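Local atomic coordinates of virulence sensor protein BvgS (PDB entry 6ZJ8), a protein that senses signals as the histidine kinase of a two-component system that probably controls virulence genes in Bordetella pertussis, its PAS domain taking part in signal transduction. Residues A[57-62]-A[78-83]; A[37-42]-A[119-124]; A[102-105]-A[110-113]; A[86-91]-A[133-138]. One frame throughout, in Å; residues are numbered along the deposited sequence.

Interaction 1 (A[57-62]-A[78-83]); sequences FGVTAD and PALARE
F57, V59, L80 and E83 bring two helices of the PAS fold together: the end of helix 51-57 and the loop after it lie against the first turns of helix 79-87. L80 is the apolar link. Its CD1 meets V59 CG1 at 3.5 Å and also F57 CB at 3.9 Å, so one methyl packs against both residues. Because CG of L80 stands anti to the backbone N (chi1 -169°), the branch reaches across to the loop although the CB itself is not aimed there. F57 and E83 run past each other in opposite directions. F57 CE1 approaches E83 C at 3.8 Å, and the ring and carboxylate planes differ by only 17°. No hydrogen bond joins the two segments, which leaves the contact to packing alone.

Behind this first shell, G58 has positive phi and serves as C-prime residue of the Schellman motif ending helix 51-57, which turns the chain so that V59 follows F57 toward L80. F57 and E83 both also touch L107 of strand 99-107, and F57 meets the ring of F87 at about a right angle. The extended chain of E83 brings OE1 to 3.9 Å from F57 CD1.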
loop_
_atom_site.group_PDB
_atom_site.type_symbol
_atom_site.label_atom_id
_atom_site.label_comp_id
_atom_site.label_asym_id
_atom_site.label_seq_id
_atom_site.Cartn_x
_atom_site.Cartn_y
_atom_site.Cartn_z
ATOM N N PHE A 57 8.461 -2.243 4.434
ATOM C CA PHE A 57 8.604 -2.945 5.700
ATOM C C PHE A 57 9.744 -3.952 5.695
ATOM O O PHE A 57 10.016 -4.563 6.734
ATOM C CB PHE A 57 7.289 -3.651 6.046
ATOM C CG PHE A 57 6.079 -2.779 5.880
ATOM C CD1 PHE A 57 5.669 -1.939 6.901
ATOM C CD2 PHE A 57 5.357 -2.790 4.698
ATOM C CE1 PHE A 57 4.559 -1.131 6.750
ATOM C CE2 PHE A 57 4.247 -1.983 4.541
ATOM C CZ PHE A 57 3.848 -1.152 5.568
ATOM N N GLY A 58 10.413 -4.145 4.561
ATOM C CA GLY A 58 11.522 -5.075 4.504
ATOM C C GLY A 58 11.127 -6.529 4.616
ATOM O O GLY A 58 11.908 -7.333 5.133
ATOM N N VAL A 59 9.936 -6.893 4.140
ATOM C CA VAL A 59 9.480 -8.278 4.191
ATOM C C VAL A 59 9.263 -8.805 2.778
ATOM O O VAL A 59 9.386 -8.064 1.797
ATOM C CB VAL A 59 8.191 -8.423 5.024
ATOM C CG1 VAL A 59 8.406 -7.905 6.437
ATOM C CG2 VAL A 59 7.022 -7.707 4.351
ATOM N N THR A 60 8.939 -10.089 2.672
ATOM C CA THR A 60 8.657 -10.748 1.407
ATOM C C THR A 60 7.164 -11.028 1.297
ATOM O O THR A 60 6.399 -10.851 2.251
ATOM C CB THR A 60 9.450 -12.054 1.281
ATOM O OG1 THR A 60 9.094 -12.935 2.353
ATOM C CG2 THR A 60 10.945 -11.788 1.327
ATOM N N ALA A 61 6.753 -11.477 0.109
ATOM C CA ALA A 61 5.341 -11.754 -0.124
ATOM C C ALA A 61 4.839 -12.899 0.746
ATOM O O ALA A 61 3.670 -12.903 1.147
ATOM C CB ALA A 61 5.104 -12.071 -1.600
ATOM N N ASP A 62 5.700 -13.874 1.049
ATOM C CA ASP A 62 5.269 -15.022 1.839
ATOM C C ASP A 62 4.777 -14.626 3.224
ATOM O O ASP A 62 4.039 -15.397 3.849
ATOM C CB ASP A 62 6.410 -16.032 1.971
ATOM C CG ASP A 62 6.609 -16.853 0.713
ATOM O OD1 ASP A 62 5.607 -17.150 0.029
ATOM O OD2 ASP A 62 7.769 -17.200 0.409
ATOM N N PRO A 78 2.478 -7.509 17.838
ATOM C CA PRO A 78 3.388 -7.891 16.749
ATOM C C PRO A 78 3.715 -6.699 15.864
ATOM O O PRO A 78 2.832 -5.945 15.450
ATOM C CB PRO A 78 2.605 -8.973 15.997
ATOM C CG PRO A 78 1.176 -8.720 16.332
ATOM C CD PRO A 78 1.166 -8.171 17.725
ATOM N N ALA A 79 5.007 -6.539 15.569
ATOM C CA ALA A 79 5.474 -5.326 14.905
ATOM C C ALA A 79 4.918 -5.213 13.491
ATOM O O ALA A 79 4.360 -4.176 13.118
ATOM C CB ALA A 79 7.003 -5.301 14.885
ATOM N N LEU A 80 5.062 -6.269 12.687
ATOM C CA LEU A 80 4.734 -6.162 11.269
ATOM C C LEU A 80 3.286 -5.728 11.072
ATOM O O LEU A 80 3.006 -4.775 10.334
ATOM C CB LEU A 80 5.002 -7.491 10.561
ATOM C CG LEU A 80 4.940 -7.421 9.030
ATOM C CD1 LEU A 80 5.987 -6.452 8.492
ATOM C CD2 LEU A 80 5.119 -8.795 8.401
ATOM N N ALA A 81 2.350 -6.417 11.727
ATOM C CA ALA A 81 0.947 -6.034 11.622
ATOM C C ALA A 81 0.728 -4.608 12.110
ATOM O O ALA A 81 -0.046 -3.849 11.513
ATOM C CB ALA A 81 0.080 -7.011 12.416
ATOM N N ARG A 82 1.402 -4.223 13.195
ATOM C CA ARG A 82 1.240 -2.876 13.733
ATOM C C ARG A 82 1.656 -1.826 12.710
ATOM O O ARG A 82 0.919 -0.868 12.448
ATOM C CB ARG A 82 2.052 -2.737 15.023
ATOM C CG ARG A 82 1.931 -1.384 15.704
ATOM C CD ARG A 82 2.651 -1.362 17.047
ATOM N NE ARG A 82 4.071 -1.685 16.922
ATOM C CZ ARG A 82 4.982 -0.872 16.392
ATOM N NH1 ARG A 82 4.629 0.318 15.920
ATOM N NH2 ARG A 82 6.250 -1.255 16.326
ATOM N N GLU A 83 2.834 -1.998 12.109
ATOM C CA GLU A 83 3.330 -1.019 11.146
ATOM C C GLU A 83 2.420 -0.925 9.928
ATOM O O GLU A 83 2.117 0.176 9.453
ATOM C CB GLU A 83 4.752 -1.385 10.729
ATOM C CG GLU A 83 5.725 -1.476 11.896
ATOM C CD GLU A 83 7.024 -2.148 11.515
ATOM O OE1 GLU A 83 7.098 -2.707 10.399
ATOM O OE2 GLU A 83 7.969 -2.125 12.332
#

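Interaction 2 (A[37-42]-A[119-124]); sequences IYVRDK and IPYGDS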
loop_
_atom_site.group_PDB
_atom_site.type_symbol
_atom_site.label_atom_id
_atom_site.label_comp_id
_atom_site.label_asym_id
_atom_site.label_seq_id
_atom_site.Cartn_x
_atom_site.Cartn_y
_atom_site.Cartn_z
ATOM N N ILE A 37 0.985 -0.555 -3.620
ATOM C CA ILE A 37 -0.387 -0.905 -3.961
ATOM C C ILE A 37 -0.640 -2.328 -3.491
ATOM O O ILE A 37 0.254 -3.180 -3.540
ATOM C CB ILE A 37 -0.666 -0.759 -5.472
ATOM C CG1 ILE A 37 -2.145 -1.037 -5.758
ATOM C CG2 ILE A 37 0.198 -1.713 -6.274
ATOM C CD1 ILE A 37 -2.541 -0.812 -7.189
ATOM N N TYR A 38 -1.862 -2.578 -3.028
ATOM C CA TYR A 38 -2.258 -3.883 -2.525
ATOM C C TYR A 38 -3.697 -4.159 -2.936
ATOM O O TYR A 38 -4.416 -3.274 -3.407
ATOM C CB TYR A 38 -2.130 -3.959 -0.999
ATOM C CG TYR A 38 -2.940 -2.898 -0.288
ATOM C CD1 TYR A 38 -4.276 -3.112 0.033
ATOM C CD2 TYR A 38 -2.376 -1.676 0.049
ATOM C CE1 TYR A 38 -5.022 -2.137 0.679
ATOM C CE2 TYR A 38 -3.113 -0.698 0.692
ATOM C CZ TYR A 38 -4.434 -0.932 1.001
ATOM O OH TYR A 38 -5.163 0.044 1.640
ATOM N N VAL A 39 -4.111 -5.409 -2.750
ATOM C CA VAL A 39 -5.495 -5.823 -2.938
ATOM C C VAL A 39 -5.890 -6.690 -1.753
ATOM O O VAL A 39 -5.214 -7.681 -1.452
ATOM C CB VAL A 39 -5.698 -6.586 -4.260
ATOM C CG1 VAL A 39 -7.137 -7.056 -4.376
ATOM C CG2 VAL A 39 -5.322 -5.704 -5.438
ATOM N N ARG A 40 -6.979 -6.319 -1.086
ATOM C CA ARG A 40 -7.465 -7.013 0.098
ATOM C C ARG A 40 -8.910 -7.431 -0.131
ATOM O O ARG A 40 -9.735 -6.614 -0.551
ATOM C CB ARG A 40 -7.343 -6.115 1.332
ATOM C CG ARG A 40 -7.970 -6.683 2.586
ATOM C CD ARG A 40 -7.379 -6.054 3.839
ATOM N NE ARG A 40 -7.380 -4.595 3.800
ATOM C CZ ARG A 40 -7.154 -3.820 4.858
ATOM N NH1 ARG A 40 -6.920 -4.362 6.048
ATOM N NH2 ARG A 40 -7.170 -2.501 4.733
ATOM N N ASP A 41 -9.211 -8.699 0.141
ATOM C CA ASP A 41 -10.546 -9.220 -0.107
ATOM C C ASP A 41 -11.513 -8.733 0.972
ATOM O O ASP A 41 -11.159 -7.958 1.864
ATOM C CB ASP A 41 -10.518 -10.748 -0.186
ATOM C CG ASP A 41 -10.236 -11.407 1.154
ATOM O OD1 ASP A 41 -10.030 -10.694 2.158
ATOM O OD2 ASP A 41 -10.222 -12.654 1.200
ATOM N N LYS A 42 -12.760 -9.202 0.884
ATOM C CA LYS A 42 -13.784 -8.785 1.837
ATOM C C LYS A 42 -13.415 -9.202 3.255
ATOM O O LYS A 42 -13.529 -8.410 4.198
ATOM C CB LYS A 42 -15.138 -9.377 1.434
ATOM C CG LYS A 42 -16.268 -9.099 2.420
ATOM C CD LYS A 42 -17.576 -9.738 1.968
ATOM C CE LYS A 42 -18.650 -9.617 3.041
ATOM N NZ LYS A 42 -19.952 -10.210 2.620
ATOM N N ILE A 119 -10.091 1.684 -3.320
ATOM C CA ILE A 119 -11.174 1.593 -4.283
ATOM C C ILE A 119 -11.842 0.230 -4.096
ATOM O O ILE A 119 -11.163 -0.797 -4.204
ATOM C CB ILE A 119 -10.694 1.747 -5.735
ATOM C CG1 ILE A 119 -9.883 3.033 -5.921
ATOM C CG2 ILE A 119 -11.885 1.737 -6.687
ATOM C CD1 ILE A 119 -10.729 4.272 -6.027
ATOM N N PRO A 120 -13.137 0.159 -3.824
ATOM C CA PRO A 120 -13.799 -1.147 -3.763
ATOM C C PRO A 120 -14.200 -1.638 -5.148
ATOM O O PRO A 120 -14.362 -0.868 -6.096
ATOM C CB PRO A 120 -15.030 -0.890 -2.885
ATOM C CG PRO A 120 -15.249 0.600 -2.900
ATOM C CD PRO A 120 -14.086 1.263 -3.595
ATOM N N TYR A 121 -14.354 -2.958 -5.249
ATOM C CA TYR A 121 -14.686 -3.601 -6.511
ATOM C C TYR A 121 -15.611 -4.780 -6.250
ATOM O O TYR A 121 -15.731 -5.266 -5.123
ATOM C CB TYR A 121 -13.429 -4.081 -7.251
ATOM C CG TYR A 121 -12.692 -5.190 -6.536
ATOM C CD1 TYR A 121 -13.049 -6.519 -6.723
ATOM C CD2 TYR A 121 -11.643 -4.910 -5.671
ATOM C CE1 TYR A 121 -12.385 -7.536 -6.069
ATOM C CE2 TYR A 121 -10.971 -5.921 -5.012
ATOM C CZ TYR A 121 -11.346 -7.233 -5.216
ATOM O OH TYR A 121 -10.681 -8.246 -4.565
ATOM N N GLY A 122 -16.260 -5.244 -7.322
ATOM C CA GLY A 122 -17.140 -6.389 -7.241
ATOM C C GLY A 122 -17.052 -7.226 -8.502
ATOM O O GLY A 122 -16.436 -6.829 -9.493
ATOM N N ASP A 123 -17.679 -8.399 -8.446
ATOM C CA ASP A 123 -17.708 -9.324 -9.580
ATOM C C ASP A 123 -18.940 -9.119 -10.450
ATOM O O ASP A 123 -19.546 -10.085 -10.921
ATOM C CB ASP A 123 -17.637 -10.760 -9.072
ATOM C CG ASP A 123 -18.928 -11.214 -8.416
ATOM O OD1 ASP A 123 -19.723 -10.347 -7.999
ATOM O OD2 ASP A 123 -19.148 -12.440 -8.320
ATOM N N SER A 124 -19.324 -7.863 -10.686
ATOM C CA SER A 124 -20.605 -7.549 -11.308
ATOM C C SER A 124 -21.715 -7.991 -10.362
ATOM O O SER A 124 -21.438 -8.467 -9.257
ATOM C CB SER A 124 -20.744 -8.222 -12.675
ATOM O OG SER A 124 -21.146 -9.574 -12.550
#
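V39 and Y121 make this contact between two strands of the PAS sheet that are not neighbours in it, since strand 128-137 runs between them. At the start of strand 37-41, I37 gives its N-H to OD1 of N50, just past the end of strand 46-49. Y38 bonds through its backbone to G133 on the central strand, and its side chain packs on L88 and T118.

V39 is where the two segments meet. Its CG1 lies 3.7 Å from Y121 OH and 4.0 Å from Y121 CE2, so a single methyl rests against the hydroxyl end of the tyrosine, with the two side chains crossing at about a right angle. With chi1 at 177°, CG1 is the branch that meets the tyrosine. On the other strand, CG of Y121 sits between its backbone N and carbonyl carbon (chi1 66°), which carries the ring across the intervening strand toward V39. No hydrogen bond crosses the contact: the backbones stay well apart, V39 CA and I119 CA being 9.4 Å from each other.

R40 adds a little through its backbone, its O being 4.4 Å from Y121 OH, while its CB points away and its NH2 makes a weak hydrogen bond to L89 O. D41 closes the strand with a salt bridge from OD2 to R45 NE.

In the sheet, V39 and Y121 have a common neighbour in strand 46-49, with V39 on L48 and Y121 on L47, and the tyrosine also covers K129 and I132 of strand 128-137.

Interaction 3 (A[102-105]-A[110-113]); sequences DRDV and RTRH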
loop_
_atom_site.group_PDB
_atom_site.type_symbol
_atom_site.label_atom_id
_atom_site.label_comp_id
_atom_site.label_asym_id
_atom_site.label_seq_id
_atom_site.Cartn_x
_atom_site.Cartn_y
_atom_site.Cartn_z
ATOM N N ASP A 102 -5.048 11.348 4.350
ATOM C CA ASP A 102 -3.626 11.646 4.429
ATOM C C ASP A 102 -3.248 11.855 5.886
ATOM O O ASP A 102 -3.993 12.476 6.649
ATOM C CB ASP A 102 -3.257 12.875 3.587
ATOM C CG ASP A 102 -3.552 14.186 4.291
ATOM O OD1 ASP A 102 -4.619 14.301 4.929
ATOM O OD2 ASP A 102 -2.713 15.105 4.198
ATOM N N ARG A 103 -2.093 11.319 6.267
ATOM C CA ARG A 103 -1.636 11.358 7.648
ATOM C C ARG A 103 -0.126 11.178 7.654
ATOM O O ARG A 103 0.487 10.854 6.633
ATOM C CB ARG A 103 -2.317 10.277 8.500
ATOM C CG ARG A 103 -2.087 8.846 8.001
ATOM C CD ARG A 103 -2.507 7.789 9.023
ATOM N NE ARG A 103 -1.550 7.664 10.121
ATOM C CZ ARG A 103 -1.640 6.769 11.102
ATOM N NH1 ARG A 103 -0.716 6.738 12.051
ATOM N NH2 ARG A 103 -2.648 5.905 11.142
ATOM N N ASP A 104 0.467 11.401 8.821
ATOM C CA ASP A 104 1.868 11.084 9.048
ATOM C C ASP A 104 1.972 9.688 9.645
ATOM O O ASP A 104 1.142 9.286 10.465
ATOM C CB ASP A 104 2.518 12.103 9.982
ATOM C CG ASP A 104 2.614 13.479 9.366
ATOM O OD1 ASP A 104 2.702 13.572 8.123
ATOM O OD2 ASP A 104 2.602 14.470 10.129
ATOM N N VAL A 105 2.990 8.950 9.221
ATOM C CA VAL A 105 3.255 7.611 9.728
ATOM C C VAL A 105 4.731 7.519 10.076
ATOM O O VAL A 105 5.585 8.012 9.332
ATOM C CB VAL A 105 2.869 6.520 8.709
ATOM C CG1 VAL A 105 3.308 5.153 9.213
ATOM C CG2 VAL A 105 1.375 6.540 8.459
ATOM N N ARG A 110 11.725 7.167 10.988
ATOM C CA ARG A 110 11.434 8.225 10.030
ATOM C C ARG A 110 9.926 8.418 9.935
ATOM O O ARG A 110 9.180 7.441 9.807
ATOM C CB ARG A 110 12.018 7.891 8.647
ATOM C CG ARG A 110 13.358 8.559 8.367
ATOM C CD ARG A 110 14.009 8.098 7.061
ATOM N NE ARG A 110 13.040 7.823 6.002
ATOM C CZ ARG A 110 12.764 6.613 5.518
ATOM N NH1 ARG A 110 13.382 5.534 5.984
ATOM N NH2 ARG A 110 11.864 6.482 4.555
ATOM N N THR A 111 9.484 9.673 9.992
ATOM C CA THR A 111 8.072 10.018 9.885
ATOM C C THR A 111 7.776 10.495 8.468
ATOM O O THR A 111 8.425 11.422 7.973
ATOM C CB THR A 111 7.688 11.100 10.896
ATOM O OG1 THR A 111 8.010 10.660 12.223
ATOM C CG2 THR A 111 6.199 11.401 10.817
ATOM N N ARG A 112 6.797 9.861 7.821
ATOM C CA ARG A 112 6.443 10.159 6.441
ATOM C C ARG A 112 5.002 10.643 6.369
ATOM O O ARG A 112 4.111 10.067 7.000
ATOM C CB ARG A 112 6.601 8.930 5.536
ATOM C CG ARG A 112 7.819 8.079 5.819
ATOM C CD ARG A 112 7.437 6.829 6.596
ATOM N NE ARG A 112 8.609 6.128 7.102
ATOM C CZ ARG A 112 9.317 5.240 6.412
ATOM N NH1 ARG A 112 8.981 4.926 5.165
ATOM N NH2 ARG A 112 10.367 4.664 6.978
ATOM N N HIS A 113 4.785 11.701 5.592
ATOM C CA HIS A 113 3.444 12.130 5.222
ATOM C C HIS A 113 2.995 11.315 4.016
ATOM O O HIS A 113 3.662 11.326 2.975
ATOM C CB HIS A 113 3.447 13.623 4.908
ATOM C CG HIS A 113 2.101 14.174 4.558
ATOM N ND1 HIS A 113 1.939 15.282 3.756
ATOM C CD2 HIS A 113 0.854 13.776 4.908
ATOM C CE1 HIS A 113 0.651 15.542 3.623
ATOM N NE2 HIS A 113 -0.030 14.643 4.312
#
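V105 O is gripped by R112 N at 2.7 Å in a nearly straight bond, 171° at the hydrogen, and T111 CA brings a CA-H...O contact to the same oxygen. The reverse bond, V105 N to R112 O, is also 2.7 Å long, so V105 and R112 form an antiparallel hydrogen-bonded pair. D104 and H113 follow as the non-hydrogen-bonded pair. This is the hairpin of strands 99-107 and 110-122, with the strands running nearly antiparallel.

On the D104 and H113 face, the imidazole swings along the neighbouring strand because its CG is anti to the backbone N (chi1 -178°). NE2 then donates to D102 OD2 at 2.7 Å. The carboxylate oxygen lies in the ring plane, but the ring approaches it on the anti side, out of the carboxylate plane, and the two planes are 61° apart. D104 OD1 comes to 3.3 Å from H113 CB, its carboxylate almost perpendicular to the ring. T111 CG2 packs on D104 CB, while T111 OG1 is hydrogen-bonded to T106 OG1.

R112 bends at chi2, so its NE turns back to R110 O at 3.1 Å, and NH2 bonds L107 O across the hairpin end.

V105 rests on E86 and F87 of helix 79-87, R103 pairs through its backbone with V114, and H113 reaches the start of helix 138-155, its N bonded to T139 OG1 and its backbone to I138.

Interaction 4 (A[86-91]-A[133-138]); sequences EFLLTR and GGWIDI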
loop_
_atom_site.group_PDB
_atom_site.type_symbol
_atom_site.label_atom_id
_atom_site.label_comp_id
_atom_site.label_asym_id
_atom_site.label_seq_id
_atom_site.Cartn_x
_atom_site.Cartn_y
_atom_site.Cartn_z
ATOM N N GLU A 86 -0.891 1.173 10.220
ATOM C CA GLU A 86 -0.800 2.625 10.107
ATOM C C GLU A 86 -0.930 3.079 8.656
ATOM O O GLU A 86 -1.594 4.084 8.372
ATOM C CB GLU A 86 0.518 3.105 10.716
ATOM C CG GLU A 86 0.592 2.909 12.228
ATOM C CD GLU A 86 1.990 3.101 12.789
ATOM O OE1 GLU A 86 2.245 2.634 13.920
ATOM O OE2 GLU A 86 2.837 3.714 12.103
ATOM N N PHE A 87 -0.317 2.351 7.723
ATOM C CA PHE A 87 -0.367 2.749 6.322
ATOM C C PHE A 87 -1.708 2.435 5.673
ATOM O O PHE A 87 -2.089 3.097 4.702
ATOM C CB PHE A 87 0.748 2.060 5.536
ATOM C CG PHE A 87 2.114 2.596 5.830
ATOM C CD1 PHE A 87 2.873 2.067 6.858
ATOM C CD2 PHE A 87 2.642 3.631 5.077
ATOM C CE1 PHE A 87 4.135 2.560 7.128
ATOM C CE2 PHE A 87 3.902 4.127 5.341
ATOM C CZ PHE A 87 4.649 3.593 6.367
ATOM N N LEU A 88 -2.422 1.433 6.176
ATOM C CA LEU A 88 -3.701 1.048 5.603
ATOM C C LEU A 88 -4.819 1.908 6.179
ATOM O O LEU A 88 -4.621 2.698 7.105
ATOM C CB LEU A 88 -3.980 -0.431 5.868
ATOM C CG LEU A 88 -2.904 -1.391 5.362
ATOM C CD1 LEU A 88 -3.124 -2.768 5.946
ATOM C CD2 LEU A 88 -2.903 -1.451 3.847
ATOM N N LEU A 89 -6.009 1.746 5.615
ATOM C CA LEU A 89 -7.203 2.433 6.076
ATOM C C LEU A 89 -8.124 1.449 6.785
ATOM O O LEU A 89 -8.132 0.251 6.484
ATOM C CB LEU A 89 -7.944 3.093 4.912
ATOM C CG LEU A 89 -7.195 4.217 4.194
ATOM C CD1 LEU A 89 -8.071 4.837 3.119
ATOM C CD2 LEU A 89 -6.730 5.277 5.183
ATOM N N THR A 90 -8.897 1.969 7.734
ATOM C CA THR A 90 -9.806 1.133 8.504
ATOM C C THR A 90 -10.860 0.510 7.593
ATOM O O THR A 90 -11.186 1.035 6.523
ATOM C CB THR A 90 -10.476 1.955 9.608
ATOM O OG1 THR A 90 -9.489 2.734 10.294
ATOM C CG2 THR A 90 -11.170 1.043 10.608
ATOM N N ARG A 91 -11.391 -0.630 8.027
ATOM C CA ARG A 91 -12.371 -1.392 7.253
ATOM C C ARG A 91 -13.760 -0.853 7.578
ATOM O O ARG A 91 -14.320 -1.143 8.639
ATOM C CB ARG A 91 -12.248 -2.880 7.564
ATOM C CG ARG A 91 -13.008 -3.793 6.611
ATOM C CD ARG A 91 -12.658 -5.262 6.835
ATOM N NE ARG A 91 -13.005 -5.723 8.178
ATOM C CZ ARG A 91 -14.217 -6.133 8.546
ATOM N NH1 ARG A 91 -15.218 -6.137 7.676
ATOM N NH2 ARG A 91 -14.427 -6.535 9.792
ATOM N N GLY A 133 -6.034 -0.809 -2.925
ATOM C CA GLY A 133 -5.579 0.331 -2.154
ATOM C C GLY A 133 -4.078 0.500 -2.209
ATOM O O GLY A 133 -3.357 -0.281 -2.836
ATOM N N GLY A 134 -3.619 1.547 -1.532
ATOM C CA GLY A 134 -2.207 1.857 -1.478
ATOM C C GLY A 134 -2.005 3.242 -0.902
ATOM O O GLY A 134 -2.917 3.830 -0.317
ATOM N N TRP A 135 -0.791 3.756 -1.080
ATOM C CA TRP A 135 -0.487 5.096 -0.602
ATOM C C TRP A 135 0.677 5.666 -1.399
ATOM O O TRP A 135 1.396 4.944 -2.094
ATOM C CB TRP A 135 -0.172 5.096 0.900
ATOM C CG TRP A 135 1.046 4.309 1.270
ATOM C CD1 TRP A 135 2.332 4.765 1.325
ATOM C CD2 TRP A 135 1.094 2.928 1.651
ATOM N NE1 TRP A 135 3.177 3.753 1.714
ATOM C CE2 TRP A 135 2.443 2.615 1.920
ATOM C CE3 TRP A 135 0.129 1.926 1.789
ATOM C CZ2 TRP A 135 2.850 1.343 2.318
ATOM C CZ3 TRP A 135 0.537 0.663 2.186
ATOM C CH2 TRP A 135 1.885 0.383 2.444
ATOM N N ILE A 136 0.842 6.982 -1.289
ATOM C CA ILE A 136 1.930 7.716 -1.923
ATOM C C ILE A 136 2.706 8.429 -0.826
ATOM O O ILE A 136 2.115 9.140 -0.004
ATOM C CB ILE A 136 1.412 8.728 -2.961
ATOM C CG1 ILE A 136 0.501 8.043 -3.981
ATOM C CG2 ILE A 136 2.585 9.422 -3.666
ATOM C CD1 ILE A 136 -0.156 9.004 -4.937
ATOM N N ASP A 137 4.019 8.238 -0.808
ATOM C CA ASP A 137 4.876 8.905 0.168
ATOM C C ASP A 137 5.083 10.345 -0.290
ATOM O O ASP A 137 5.861 10.616 -1.207
ATOM C CB ASP A 137 6.196 8.158 0.316
ATOM C CG ASP A 137 7.026 8.662 1.482
ATOM O OD1 ASP A 137 6.866 9.840 1.867
ATOM O OD2 ASP A 137 7.843 7.882 2.010
ATOM N N ILE A 138 4.372 11.277 0.353
ATOM C CA ILE A 138 4.467 12.683 -0.028
ATOM C C ILE A 138 5.806 13.262 0.407
ATOM O O ILE A 138 6.427 14.046 -0.320
ATOM C CB ILE A 138 3.291 13.477 0.568
ATOM C CG1 ILE A 138 1.951 12.865 0.145
ATOM C CG2 ILE A 138 3.371 14.945 0.153
ATOM C CD1 ILE A 138 1.715 12.857 -1.356
#
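F87 lies over one face of the W135 indole, and this is where the packing is close. F87 CD2 stands 3.3 Å from W135 CE2, displaced toward the rim of the indole, and W135 NE1 is 3.4 Å from the same F87 CD2. F87 CB adds a CH-pi contact, 3.6 Å from the centroid of the six-membered ring and only 9° off its normal. The phenyl ring itself is oblique, its plane 34° from the indole and the centroids 4.7 Å apart. W135 CG sits between the backbone N and the carbonyl carbon (chi1 63°), which stands the indole up from its strand toward the helix.

The pair joins the last turn of helix 79-87 to the central strand 128-137 of the PAS sheet, inside the domain. The aromatic group extends further, the ring of Y53 meeting W135.

L88 touches more loosely, its CD2 4.4 Å from W135 CZ3, and also packs on Y53 and I69. L89 is still buried, but past it T90 and R91 are exposed, and R91 is poorly ordered. At the other end of the strand, D137 OD1 caps helix 138-155 by accepting a hydrogen bond from E140 N.

Overall arrangement
Interaction 4 is the buried contact of the four, made of an aromatic pair with F87 over the indole face; the others are only partly buried. It shares helix 79-87 with interaction 1, and the two touch where F57 meets F87 and W135, so the aromatic and aliphatic packing is continuous. Interaction 3 is the polar one: paired backbone bonds and charged side chains on an edge hairpin, its V105 facing F87 and E86. Interaction 2 lies at the other end of the sheet, about 25 Å from interaction 3 between centres, yet both use strand 110-122. It reaches interaction 4 through Y38, whose ring packs against G134 and L88.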